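Local coordinates for N-acylethanolamine-hydrolyzing acid amidase alpha-subunit (Caenorhabditis elegans, PDB 6DY3), which forms, with its beta-subunit, a lysosomal amidase that hydrolyses N-acylethanolamines such as N-palmitoylethanolamine to ethanolamine and free fatty acid, at the interface of chains A and B. Sequence-based numbering; all coordinates share one arbitrary frame. Chains: chain A, N-acylethanolamine-hydrolyzing acid amidase alpha-subunit; chain B, N-acylethanolamine-hydrolyzing acid amidase beta-subunit.

The interface of chains A and B. Residues chain A 46, 50, 102-105; chain B 21-23.
Loop meets loop in this heterodimer interface of an N-terminal nucleophile (Ntn) amidase of the acid ceramidase family, where A:Tyr50, A:Ala102, A:Ala103 and A:Asp105 receive B:Tyr21–B:Met23 and help hold together the two subunits left by autocatalytic cleavage. The B:Tyr21 ring lies against the A:Ala102–A:Ala103 backbone, with CA of A:Ala103 over its face, 3.9 Å from the centroid. Toward the rim of that same face sits the A:Ala102 carbonyl oxygen, and the A:Ala102 methyl reaches the phenol end, CB to CZ 3.7 Å. A water links the B:Tyr21 hydroxyl to the A:Ala102 amide, N to water 3.0 Å. An alanine in place of B:Tyr21 would probably leave a gap against the two alanines and deprive this water of its phenol partner. Next along the chain, the B:Asp22 amide donates to the A:Ala103 carbonyl, N to O 2.9 Å. The B:Asp22 side chain, CG anti to its backbone N (chi1 -160°), extends to A:Tyr50, whose phenol OH donates to the anti lone pair of OD1 at 2.8 Å. OD1 lies in plane at the ring edge, although the carboxylate is turned 73° from the ring. Within chain A, CB of A:Ala102 packs over one face of the A:Tyr50 ring, toward its rim, which may help fix the rotation of the ring that carries the donor OH. CB of A:Asp105 touches the B:Asp22 carboxylate carbon CG at 3.6 Å. Peripherally, the B:Met23 thioether SD rests on the A:Glu46 methylenes, 3.8 Å from CG.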
loop_
_atom_site.group_PDB
_atom_site.type_symbol
_atom_site.label_atom_id
_atom_site.label_comp_id
_atom_site.label_asym_id
_atom_site.label_seq_id
_atom_site.Cartn_x
_atom_site.Cartn_y
_atom_site.Cartn_z
ATOM N N GLU A 46 9.399 -12.319 13.483
ATOM C CA GLU A 46 10.296 -11.217 13.164
ATOM C C GLU A 46 9.574 -9.874 13.139
ATOM O O GLU A 46 10.179 -8.846 13.462
ATOM C CB GLU A 46 10.974 -11.472 11.816
ATOM C CG GLU A 46 12.177 -10.585 11.564
ATOM C CD GLU A 46 13.239 -10.728 12.645
ATOM O OE1 GLU A 46 13.472 -11.867 13.113
ATOM O OE2 GLU A 46 13.837 -9.701 13.029
ATOM N N TYR A 50 9.552 -5.601 15.922
ATOM C CA TYR A 50 9.532 -4.189 15.570
ATOM C C TYR A 50 8.572 -3.378 16.426
ATOM O O TYR A 50 8.643 -2.145 16.406
ATOM C CB TYR A 50 9.160 -4.021 14.099
ATOM C CG TYR A 50 10.271 -4.388 13.134
ATOM C CD1 TYR A 50 11.120 -3.418 12.619
ATOM C CD2 TYR A 50 10.465 -5.707 12.738
ATOM C CE1 TYR A 50 12.130 -3.752 11.730
ATOM C CE2 TYR A 50 11.472 -6.050 11.850
ATOM C CZ TYR A 50 12.300 -5.069 11.349
ATOM O OH TYR A 50 13.301 -5.407 10.465
ATOM N N ALA A 102 6.877 -2.810 10.802
ATOM C CA ALA A 102 8.146 -3.371 10.361
ATOM C C ALA A 102 8.667 -2.707 9.098
ATOM O O ALA A 102 9.704 -3.122 8.576
ATOM C CB ALA A 102 8.011 -4.881 10.140
ATOM N N ALA A 103 7.976 -1.682 8.600
ATOM C CA ALA A 103 8.426 -0.983 7.403
ATOM C C ALA A 103 9.577 -0.030 7.701
ATOM O O ALA A 103 10.524 0.068 6.914
ATOM C CB ALA A 103 7.258 -0.222 6.783
ATOM N N PHE A 104 9.521 0.668 8.830
ATOM C CA PHE A 104 10.500 1.691 9.175
ATOM C C PHE A 104 10.995 1.407 10.587
ATOM O O PHE A 104 10.227 1.506 11.547
ATOM C CB PHE A 104 9.879 3.087 9.063
ATOM C CG PHE A 104 10.862 4.207 9.224
ATOM C CD1 PHE A 104 11.994 4.270 8.432
ATOM C CD2 PHE A 104 10.648 5.205 10.158
ATOM C CE1 PHE A 104 12.903 5.307 8.576
ATOM C CE2 PHE A 104 11.553 6.244 10.307
ATOM C CZ PHE A 104 12.679 6.295 9.515
ATOM N N ASP A 105 12.268 1.044 10.712
ATOM C CA ASP A 105 12.814 0.644 12.004
ATOM C C ASP A 105 12.948 1.856 12.920
ATOM O O ASP A 105 13.697 2.792 12.620
ATOM C CB ASP A 105 14.168 -0.034 11.815
ATOM C CG ASP A 105 14.560 -0.897 12.998
ATOM O OD1 ASP A 105 13.957 -0.739 14.080
ATOM O OD2 ASP A 105 15.468 -1.741 12.842
ATOM N N TYR B 21 10.751 -1.646 2.816
ATOM C CA TYR B 21 10.352 -2.335 4.033
ATOM C C TYR B 21 11.613 -2.792 4.742
ATOM O O TYR B 21 12.476 -3.417 4.119
ATOM C CB TYR B 21 9.465 -3.533 3.691
ATOM C CG TYR B 21 8.509 -3.987 4.767
ATOM C CD1 TYR B 21 7.292 -3.345 4.961
ATOM C CD2 TYR B 21 8.807 -5.092 5.558
ATOM C CE1 TYR B 21 6.408 -3.773 5.925
ATOM C CE2 TYR B 21 7.923 -5.532 6.534
ATOM C CZ TYR B 21 6.727 -4.870 6.710
ATOM O OH TYR B 21 5.852 -5.314 7.677
ATOM N N ASP B 22 11.727 -2.474 6.033
ATOM C CA ASP B 22 12.938 -2.812 6.774
ATOM C C ASP B 22 13.155 -4.317 6.826
ATOM O O ASP B 22 14.296 -4.790 6.785
ATOM C CB ASP B 22 12.861 -2.246 8.188
ATOM C CG ASP B 22 14.214 -2.139 8.836
ATOM O OD1 ASP B 22 14.610 -3.085 9.555
ATOM O OD2 ASP B 22 14.886 -1.110 8.614
ATOM N N MET B 23 12.072 -5.081 6.912
ATOM C CA MET B 23 12.133 -6.541 6.955
ATOM C C MET B 23 12.107 -7.097 5.530
ATOM O O MET B 23 11.243 -7.878 5.138
ATOM C CB MET B 23 10.974 -7.068 7.791
ATOM C CG MET B 23 11.135 -8.455 8.334
ATOM S SD MET B 23 9.672 -8.867 9.309
ATOM C CE MET B 23 8.493 -9.264 8.020
HETATM O O HOH W 1 4.582 -3.780 9.205
HETATM O O HOH W 2 14.130 1.116 8.046
#